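Chitinase (Chromobacterium violaceum, PDB 4TXG) probably hydrolyses the glycosidic bonds of chitin as a family GH18 glycoside hydrolase, with chitin-binding activity also expected. Local coordinates at residues L109-P115 / P785-R791; S475-W479 / L563-W569. All coordinates share one frame. Residue numbers count along the deposited sequence, not the author numbering.

Contact 1 of 2, residues L109-P115 / P785-R791; sequences LVQVPPP and PYLPYLR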
ATOM      1  N   LEU A 109      37.490  -1.835  20.015  1.00 24.83           N
ATOM      2  CA  LEU A 109      36.162  -1.317  19.727  1.00 21.43           C
ATOM      3  C   LEU A 109      35.519  -0.749  20.985  1.00 22.44           C
ATOM      4  O   LEU A 109      35.955  -1.033  22.101  1.00 26.13           O
ATOM      5  CB  LEU A 109      35.276  -2.416  19.134  1.00 20.55           C
ATOM      6  CG  LEU A 109      35.838  -3.093  17.881  1.00 24.98           C
ATOM      7  CD1 LEU A 109      35.070  -4.365  17.569  1.00 22.74           C
ATOM      8  CD2 LEU A 109      35.801  -2.140  16.701  1.00 25.52           C
ATOM      9  N   VAL A 110      34.494   0.069  20.793  1.00 20.87           N
ATOM     10  CA  VAL A 110      33.731   0.622  21.898  1.00 21.85           C
ATOM     11  C   VAL A 110      32.506  -0.242  22.174  1.00 20.53           C
ATOM     12  O   VAL A 110      31.686  -0.485  21.283  1.00 22.15           O
ATOM     13  CB  VAL A 110      33.288   2.067  21.609  1.00 20.72           C
ATOM     14  CG1 VAL A 110      32.468   2.613  22.767  1.00 24.52           C
ATOM     15  CG2 VAL A 110      34.512   2.941  21.338  1.00 21.57           C
ATOM     16  N   GLN A 111      32.385  -0.699  23.417  1.00 20.49           N
ATOM     17  CA  GLN A 111      31.285  -1.568  23.810  1.00 23.33           C
ATOM     18  C   GLN A 111      29.992  -0.793  23.998  1.00 23.52           C
ATOM     19  O   GLN A 111      29.993   0.334  24.502  1.00 24.93           O
ATOM     20  CB  GLN A 111      31.634  -2.319  25.095  1.00 31.38           C
ATOM     21  CG  GLN A 111      32.791  -3.281  24.932  1.00 36.52           C
ATOM     22  CD  GLN A 111      32.460  -4.413  23.989  1.00 38.18           C
ATOM     23  OE1 GLN A 111      33.213  -4.705  23.061  1.00 42.86           O
ATOM     24  NE2 GLN A 111      31.329  -5.065  24.224  1.00 40.07           N
ATOM     25  N   VAL A 112      28.897  -1.418  23.583  1.00 18.45           N
ATOM     26  CA  VAL A 112      27.560  -0.857  23.685  1.00 26.68           C
ATOM     27  C   VAL A 112      26.708  -1.755  24.579  1.00 27.16           C
ATOM     28  O   VAL A 112      26.735  -2.975  24.425  1.00 24.76           O
ATOM     29  CB  VAL A 112      26.895  -0.738  22.289  1.00 24.80           C
ATOM     30  CG1 VAL A 112      25.536  -0.077  22.387  1.00 27.41           C
ATOM     31  CG2 VAL A 112      27.798   0.026  21.327  1.00 27.84           C
ATOM     32  N   PRO A 113      25.957  -1.159  25.522  1.00 30.30           N
ATOM     33  CA  PRO A 113      24.996  -1.929  26.326  1.00 32.69           C
ATOM     34  C   PRO A 113      23.963  -2.645  25.454  1.00 29.14           C
ATOM     35  O   PRO A 113      23.362  -2.010  24.590  1.00 25.27           O
ATOM     36  CB  PRO A 113      24.322  -0.861  27.192  1.00 34.53           C
ATOM     37  CG  PRO A 113      25.315   0.253  27.258  1.00 36.69           C
ATOM     38  CD  PRO A 113      26.007   0.256  25.927  1.00 32.75           C
ATOM     39  N   PRO A 114      23.763  -3.955  25.679  1.00 29.91           N
ATOM     40  CA  PRO A 114      22.828  -4.753  24.878  1.00 27.87           C
ATOM     41  C   PRO A 114      21.383  -4.310  25.075  1.00 25.76           C
ATOM     42  O   PRO A 114      21.069  -3.705  26.103  1.00 25.34           O
ATOM     43  CB  PRO A 114      23.030  -6.181  25.407  1.00 28.43           C
ATOM     44  CG  PRO A 114      24.303  -6.153  26.174  1.00 32.45           C
ATOM     45  CD  PRO A 114      24.441  -4.762  26.705  1.00 31.77           C
ATOM     46  N   PRO A 115      20.508  -4.614  24.106  1.00 23.36           N
ATOM     47  CA  PRO A 115      19.090  -4.275  24.260  1.00 23.76           C
ATOM     48  C   PRO A 115      18.460  -5.097  25.374  1.00 24.52           C
ATOM     49  O   PRO A 115      18.814  -6.265  25.541  1.00 24.60           O
ATOM     50  CB  PRO A 115      18.488  -4.637  22.900  1.00 23.85           C
ATOM     51  CG  PRO A 115      19.396  -5.690  22.358  1.00 21.80           C
ATOM     52  CD  PRO A 115      20.775  -5.342  22.853  1.00 21.59           C
ATOM     53  N   PRO A 785      23.021  -0.657  15.825  1.00 16.11           N
ATOM     54  CA  PRO A 785      23.392   0.227  16.936  1.00 17.29           C
ATOM     55  C   PRO A 785      23.949  -0.487  18.169  1.00 17.52           C
ATOM     56  O   PRO A 785      24.532   0.178  19.027  1.00 17.32           O
ATOM     57  CB  PRO A 785      22.070   0.919  17.272  1.00 15.64           C
ATOM     58  CG  PRO A 785      21.031  -0.077  16.896  1.00 18.59           C
ATOM     59  CD  PRO A 785      21.556  -0.734  15.654  1.00 16.91           C
ATOM     60  N   TYR A 786      23.796  -1.805  18.258  1.00 14.50           N
ATOM     61  CA  TYR A 786      24.270  -2.525  19.435  1.00 18.93           C
ATOM     62  C   TYR A 786      25.592  -3.271  19.231  1.00 18.29           C
ATOM     63  O   TYR A 786      26.135  -3.835  20.181  1.00 18.78           O
ATOM     64  CB  TYR A 786      23.212  -3.514  19.913  1.00 18.15           C
ATOM     65  CG  TYR A 786      21.875  -2.898  20.237  1.00 18.38           C
ATOM     66  CD1 TYR A 786      21.703  -2.121  21.374  1.00 21.71           C
ATOM     67  CD2 TYR A 786      20.772  -3.119  19.414  1.00 22.10           C
ATOM     68  CE1 TYR A 786      20.466  -1.568  21.678  1.00 24.15           C
ATOM     69  CE2 TYR A 786      19.534  -2.573  19.712  1.00 22.25           C
ATOM     70  CZ  TYR A 786      19.388  -1.797  20.845  1.00 23.25           C
ATOM     71  OH  TYR A 786      18.157  -1.247  21.147  1.00 26.03           O
ATOM     72  N   LEU A 787      26.113  -3.288  18.009  1.00 15.09           N
ATOM     73  CA  LEU A 787      27.431  -3.883  17.794  1.00 15.98           C
ATOM     74  C   LEU A 787      28.507  -2.998  18.406  1.00 16.42           C
ATOM     75  O   LEU A 787      28.366  -1.774  18.416  1.00 17.46           O
ATOM     76  CB  LEU A 787      27.714  -4.082  16.299  1.00 16.87           C
ATOM     77  CG  LEU A 787      26.888  -5.131  15.546  1.00 17.46           C
ATOM     78  CD1 LEU A 787      27.325  -5.162  14.086  1.00 15.86           C
ATOM     79  CD2 LEU A 787      27.034  -6.513  16.194  1.00 17.72           C
ATOM     80  N   PRO A 788      29.586  -3.610  18.921  1.00 14.52           N
ATOM     81  CA  PRO A 788      30.747  -2.812  19.328  1.00 16.28           C
ATOM     82  C   PRO A 788      31.258  -2.040  18.114  1.00 17.39           C
ATOM     83  O   PRO A 788      31.179  -2.567  17.001  1.00 16.37           O
ATOM     84  CB  PRO A 788      31.758  -3.863  19.803  1.00 19.85           C
ATOM     85  CG  PRO A 788      31.337  -5.130  19.126  1.00 22.17           C
ATOM     86  CD  PRO A 788      29.837  -5.057  19.042  1.00 19.15           C
ATOM     87  N   TYR A 789      31.740  -0.816  18.301  1.00 14.32           N
ATOM     88  CA  TYR A 789      32.027   0.008  17.134  1.00 13.09           C
ATOM     89  C   TYR A 789      33.397   0.649  17.151  1.00 13.88           C
ATOM     90  O   TYR A 789      34.017   0.834  18.198  1.00 16.52           O
ATOM     91  CB  TYR A 789      30.951   1.090  16.966  1.00 15.11           C
ATOM     92  CG  TYR A 789      30.910   2.168  18.030  1.00 17.31           C
ATOM     93  CD1 TYR A 789      30.123   2.025  19.172  1.00 16.78           C
ATOM     94  CD2 TYR A 789      31.614   3.355  17.867  1.00 16.18           C
ATOM     95  CE1 TYR A 789      30.066   3.021  20.131  1.00 18.55           C
ATOM     96  CE2 TYR A 789      31.559   4.356  18.820  1.00 19.86           C
ATOM     97  CZ  TYR A 789      30.785   4.185  19.946  1.00 20.31           C
ATOM     98  OH  TYR A 789      30.740   5.189  20.891  1.00 22.16           O
ATOM     99  N   LEU A 790      33.859   0.983  15.955  1.00 15.41           N
ATOM    100  CA  LEU A 790      35.193   1.521  15.767  1.00 15.84           C
ATOM    101  C   LEU A 790      35.175   3.033  15.941  1.00 18.70           C
ATOM    102  O   LEU A 790      34.570   3.757  15.150  1.00 22.33           O
ATOM    103  CB  LEU A 790      35.717   1.139  14.380  1.00 14.85           C
ATOM    104  CG  LEU A 790      37.183   1.385  14.046  1.00 18.47           C
ATOM    105  CD1 LEU A 790      38.058   0.500  14.900  1.00 23.15           C
ATOM    106  CD2 LEU A 790      37.401   1.081  12.578  1.00 20.56           C
ATOM    107  N   ARG A 791      35.836   3.505  16.988  1.00 20.19           N
ATOM    108  CA  ARG A 791      35.985   4.932  17.203  1.00 28.31           C
ATOM    109  C   ARG A 791      37.319   5.389  16.629  1.00 30.21           C
ATOM    110  O   ARG A 791      37.367   6.316  15.825  1.00 30.20           O
ATOM    111  CB  ARG A 791      35.888   5.271  18.694  1.00 31.20           C
ATOM    112  CG  ARG A 791      36.149   6.734  19.021  1.00 36.93           C
ATOM    113  CD  ARG A 791      35.930   7.017  20.506  1.00 39.20           C
ATOM    114  NE  ARG A 791      34.538   6.807  20.893  1.00 41.18           N
ATOM    115  CZ  ARG A 791      34.116   6.684  22.148  1.00 43.27           C
ATOM    116  NH1 ARG A 791      34.982   6.744  23.151  1.00 43.64           N
ATOM    117  NH2 ARG A 791      32.827   6.492  22.398  1.00 44.59           N
TER
HETATM  118  O   HOH W   1      25.379  -4.623  22.713  1.00 22.36           O
HETATM  119  O   HOH W   2      28.758  -3.731  22.019  1.00 29.04           O
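Two proline-rich segments from opposite ends of the modelled chain lie antiparallel, and their bumps interlock; 109-115 is extended throughout, 785-791 only from Leu787 to Leu790. They are pinned at one point, where Val110 N donates to Tyr789 O (2.7 Å) and Tyr789 N to Val110 O (3.0 Å). Beside this pair, the branched Val110 sits on the face of the Tyr789 ring, its CB 3.8 Å from the centroid in a CH-pi contact, while Val112 CG2 meets the ring's edge at Tyr789 CD1 (3.7 Å). The compact, rigid ring of Pro788 gives Leu109 an apolar bump to lie against (CB to CB 3.9 Å). Farther along, Pro115 covers one face of Tyr786, CD lying 3.8 Å from the ring centroid. Between the clusters the 785-791 backbone bends away at Pro785-Tyr786, and two waters fill the gap: water 1 donates to Val112 O (2.7 Å) and Tyr786 O (2.8 Å), water 2 accepts from Val112 N (2.8 Å) and donates to Tyr786 O (3.2 Å). The result is a single isolated antiparallel beta bridge joining the chain ends at the surface.

Contact 2 of 2, residues S475-W479 / L563-W569; sequences SNGLW and LAAPWLW
A tight type I' beta turn, Ser475 to Leu478, sits over one face of strand 565-570 in the glycoside hydrolase family 18 region. The turn is closed by paired backbone hydrogen bonds, Leu478 N to Ser475 O and Ser475 N to Leu478 O, both 3.1 Å. Asn476 (phi/psi 48/42) and Gly477 (86/-23) take its corners: asparagine tolerates the left-handed region well, and at Gly477 a CB would collide with the preceding carbonyl and with Trp569. Asn476 CA lies 6.0 Å from Trp569 CA, and Leu478 CA 8.8 Å from Trp567 CA. Trp567 and Trp569 both point toward the turn, with Leu568 between them pointing away. This strand is an inner member of a four-stranded antiparallel sheet, and Trp567 also stacks on Phe576 of its neighbour 575-578. Trp567 (chi1 p) donates from NE1 to Asn476 O, 2.9 Å. Trp569 (chi1 t) offers a ring face: Asn476 CA stands 3.7 Å from its five-membered centroid and Gly477 CA 3.9 Å from its six-membered one, both CH-pi contacts. Asn476 ND2 is hydrogen-bonded to Asn558 OD1 on neighbouring strand 556-560. Leu478 (chi1 t, chi2 p) places CD2 3.8 Å from Trp567 CH2 and 4.0 Å from CD1 of Leu563 (chi1 m, chi2 t). Trp479 (phi/psi 63/26, chi1 m) brings its ring end back, CZ2 4.0 Å from Leu563 CD1.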
ATOM      1  N   SER A 475      -6.360 -10.202 -27.045  1.00 16.64           N
ATOM      2  CA  SER A 475      -6.727 -11.609 -27.169  1.00 19.99           C
ATOM      3  C   SER A 475      -7.746 -11.939 -26.080  1.00 19.63           C
ATOM      4  O   SER A 475      -7.415 -11.937 -24.896  1.00 19.09           O
ATOM      5  CB  SER A 475      -5.492 -12.501 -27.052  1.00 25.54           C
ATOM      6  OG  SER A 475      -5.821 -13.862 -27.274  1.00 32.05           O
ATOM      7  N   ASN A 476      -8.987 -12.211 -26.484  1.00 16.21           N
ATOM      8  CA  ASN A 476     -10.108 -12.201 -25.544  1.00 12.27           C
ATOM      9  C   ASN A 476     -10.083 -10.926 -24.691  1.00 11.48           C
ATOM     10  O   ASN A 476     -10.323 -10.960 -23.483  1.00 12.01           O
ATOM     11  CB  ASN A 476     -10.099 -13.456 -24.656  1.00 15.84           C
ATOM     12  CG  ASN A 476     -10.582 -14.696 -25.396  1.00 24.78           C
ATOM     13  OD1 ASN A 476     -11.172 -14.600 -26.468  1.00 26.81           O
ATOM     14  ND2 ASN A 476     -10.350 -15.866 -24.815  1.00 35.19           N
ATOM     15  N   GLY A 477      -9.789  -9.801 -25.341  1.00 13.23           N
ATOM     16  CA  GLY A 477      -9.757  -8.506 -24.680  1.00 12.63           C
ATOM     17  C   GLY A 477      -8.445  -8.138 -24.004  1.00 14.44           C
ATOM     18  O   GLY A 477      -8.167  -6.954 -23.780  1.00 12.51           O
ATOM     19  N   LEU A 478      -7.641  -9.137 -23.659  1.00 11.02           N
ATOM     20  CA  LEU A 478      -6.412  -8.889 -22.902  1.00 13.70           C
ATOM     21  C   LEU A 478      -5.404  -8.092 -23.721  1.00 13.53           C
ATOM     22  O   LEU A 478      -5.039  -8.498 -24.818  1.00 12.20           O
ATOM     23  CB  LEU A 478      -5.774 -10.205 -22.447  1.00 10.62           C
ATOM     24  CG  LEU A 478      -4.487 -10.060 -21.629  1.00  9.40           C
ATOM     25  CD1 LEU A 478      -4.795  -9.455 -20.255  1.00 13.12           C
ATOM     26  CD2 LEU A 478      -3.804 -11.415 -21.477  1.00 12.44           C
ATOM     27  N   TRP A 479      -4.961  -6.968 -23.157  1.00 11.17           N
ATOM     28  CA  TRP A 479      -4.032  -6.035 -23.800  1.00 11.76           C
ATOM     29  C   TRP A 479      -4.644  -5.422 -25.053  1.00 14.67           C
ATOM     30  O   TRP A 479      -3.932  -4.983 -25.960  1.00 13.32           O
ATOM     31  CB  TRP A 479      -2.687  -6.701 -24.133  1.00 12.10           C
ATOM     32  CG  TRP A 479      -1.991  -7.341 -22.947  1.00 12.17           C
ATOM     33  CD1 TRP A 479      -1.393  -8.573 -22.925  1.00 12.75           C
ATOM     34  CD2 TRP A 479      -1.830  -6.797 -21.622  1.00 11.16           C
ATOM     35  NE1 TRP A 479      -0.871  -8.824 -21.682  1.00 12.17           N
ATOM     36  CE2 TRP A 479      -1.118  -7.750 -20.864  1.00  9.98           C
ATOM     37  CE3 TRP A 479      -2.213  -5.597 -21.005  1.00 10.40           C
ATOM     38  CZ2 TRP A 479      -0.787  -7.548 -19.525  1.00 11.36           C
ATOM     39  CZ3 TRP A 479      -1.877  -5.399 -19.665  1.00 11.19           C
ATOM     40  CH2 TRP A 479      -1.170  -6.370 -18.947  1.00 12.24           C
ATOM     41  N   LEU A 563       0.339 -14.121 -15.622  1.00  8.54           N
ATOM     42  CA  LEU A 563      -0.067 -12.900 -14.936  1.00  7.90           C
ATOM     43  C   LEU A 563      -0.729 -13.171 -13.584  1.00 11.55           C
ATOM     44  O   LEU A 563      -0.915 -12.255 -12.792  1.00 12.58           O
ATOM     45  CB  LEU A 563      -1.044 -12.109 -15.815  1.00  7.98           C
ATOM     46  CG  LEU A 563      -0.507 -11.605 -17.157  1.00  8.62           C
ATOM     47  CD1 LEU A 563      -1.641 -11.164 -18.087  1.00 11.65           C
ATOM     48  CD2 LEU A 563       0.469 -10.467 -16.897  1.00 11.38           C
ATOM     49  N   ALA A 564      -1.079 -14.433 -13.344  1.00 11.04           N
ATOM     50  CA  ALA A 564      -1.974 -14.833 -12.251  1.00  8.40           C
ATOM     51  C   ALA A 564      -3.249 -13.989 -12.264  1.00  8.32           C
ATOM     52  O   ALA A 564      -3.656 -13.432 -11.244  1.00  8.66           O
ATOM     53  CB  ALA A 564      -1.271 -14.740 -10.890  1.00  7.93           C
ATOM     54  N   ALA A 565      -3.879 -13.915 -13.429  1.00  9.45           N
ATOM     55  CA  ALA A 565      -5.016 -13.019 -13.631  1.00 10.77           C
ATOM     56  C   ALA A 565      -6.200 -13.713 -14.303  1.00  9.42           C
ATOM     57  O   ALA A 565      -6.069 -14.249 -15.399  1.00  9.57           O
ATOM     58  CB  ALA A 565      -4.587 -11.821 -14.450  1.00  9.66           C
ATOM     59  N   PRO A 566      -7.360 -13.718 -13.631  1.00  9.61           N
ATOM     60  CA  PRO A 566      -8.605 -14.136 -14.271  1.00  7.67           C
ATOM     61  C   PRO A 566      -9.360 -12.930 -14.817  1.00  7.92           C
ATOM     62  O   PRO A 566      -9.183 -11.810 -14.333  1.00  9.96           O
ATOM     63  CB  PRO A 566      -9.385 -14.796 -13.127  1.00  7.73           C
ATOM     64  CG  PRO A 566      -8.912 -14.056 -11.874  1.00  7.25           C
ATOM     65  CD  PRO A 566      -7.540 -13.443 -12.193  1.00  9.67           C
ATOM     66  N   TRP A 567     -10.203 -13.165 -15.812  1.00  8.35           N
ATOM     67  CA  TRP A 567     -11.118 -12.142 -16.268  1.00  8.73           C
ATOM     68  C   TRP A 567     -12.311 -12.752 -16.961  1.00  9.41           C
ATOM     69  O   TRP A 567     -12.337 -13.947 -17.271  1.00 10.50           O
ATOM     70  CB  TRP A 567     -10.431 -11.151 -17.208  1.00 10.07           C
ATOM     71  CG  TRP A 567     -10.013 -11.658 -18.574  1.00  9.88           C
ATOM     72  CD1 TRP A 567     -10.695 -11.516 -19.754  1.00  8.88           C
ATOM     73  CD2 TRP A 567      -8.783 -12.317 -18.905  1.00 10.19           C
ATOM     74  NE1 TRP A 567      -9.969 -12.060 -20.792  1.00 11.53           N
ATOM     75  CE2 TRP A 567      -8.779 -12.547 -20.294  1.00 11.25           C
ATOM     76  CE3 TRP A 567      -7.676 -12.740 -18.152  1.00 10.22           C
ATOM     77  CZ2 TRP A 567      -7.731 -13.190 -20.952  1.00 13.63           C
ATOM     78  CZ3 TRP A 567      -6.628 -13.377 -18.804  1.00  9.69           C
ATOM     79  CH2 TRP A 567      -6.661 -13.593 -20.188  1.00 11.77           C
ATOM     80  N   LEU A 568     -13.306 -11.908 -17.177  1.00  9.20           N
ATOM     81  CA  LEU A 568     -14.458 -12.284 -17.972  1.00  9.30           C
ATOM     82  C   LEU A 568     -14.389 -11.560 -19.299  1.00 10.54           C
ATOM     83  O   LEU A 568     -14.161 -10.352 -19.336  1.00 10.32           O
ATOM     84  CB  LEU A 568     -15.752 -11.926 -17.248  1.00  9.81           C
ATOM     85  CG  LEU A 568     -15.965 -12.603 -15.901  1.00 12.69           C
ATOM     86  CD1 LEU A 568     -17.237 -12.065 -15.274  1.00  9.79           C
ATOM     87  CD2 LEU A 568     -16.039 -14.116 -16.098  1.00 13.22           C
ATOM     88  N   TRP A 569     -14.588 -12.300 -20.379  1.00 10.05           N
ATOM     89  CA  TRP A 569     -14.674 -11.705 -21.702  1.00 10.72           C
ATOM     90  C   TRP A 569     -16.039 -12.007 -22.286  1.00 13.74           C
ATOM     91  O   TRP A 569     -16.417 -13.169 -22.441  1.00 14.00           O
ATOM     92  CB  TRP A 569     -13.555 -12.232 -22.605  1.00 11.02           C
ATOM     93  CG  TRP A 569     -13.639 -11.802 -24.037  1.00 13.67           C
ATOM     94  CD1 TRP A 569     -13.835 -12.610 -25.132  1.00 11.70           C
ATOM     95  CD2 TRP A 569     -13.528 -10.465 -24.541  1.00 10.96           C
ATOM     96  NE1 TRP A 569     -13.842 -11.852 -26.284  1.00 12.55           N
ATOM     97  CE2 TRP A 569     -13.652 -10.527 -25.947  1.00 11.59           C
ATOM     98  CE3 TRP A 569     -13.324  -9.213 -23.940  1.00 10.48           C
ATOM     99  CZ2 TRP A 569     -13.596  -9.395 -26.764  1.00 15.22           C
ATOM    100  CZ3 TRP A 569     -13.265  -8.085 -24.751  1.00 12.02           C
ATOM    101  CH2 TRP A 569     -13.395  -8.185 -26.148  1.00 14.30           C
TER

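In the fold
Contact 2 is nested within the long loop closed by contact 1, whose segments are 670 residues apart in sequence. The centres of the two contacts are about 55 Å apart and their nearest atoms about 38 Å, on opposite sides of the chain's centre. They share no strand or sheet. Contact 1 holds the N-terminal modelled segment against the C-terminal beta domain, with 785-791 following strand 776-780 of its mixed sheet. Contact 2 belongs to the antiparallel sheet 466-468, 575-578, 565-570 and 556-560, which lies in the alpha+beta insertion between strands 457-462 and 599-603 of the family 18 TIM barrel.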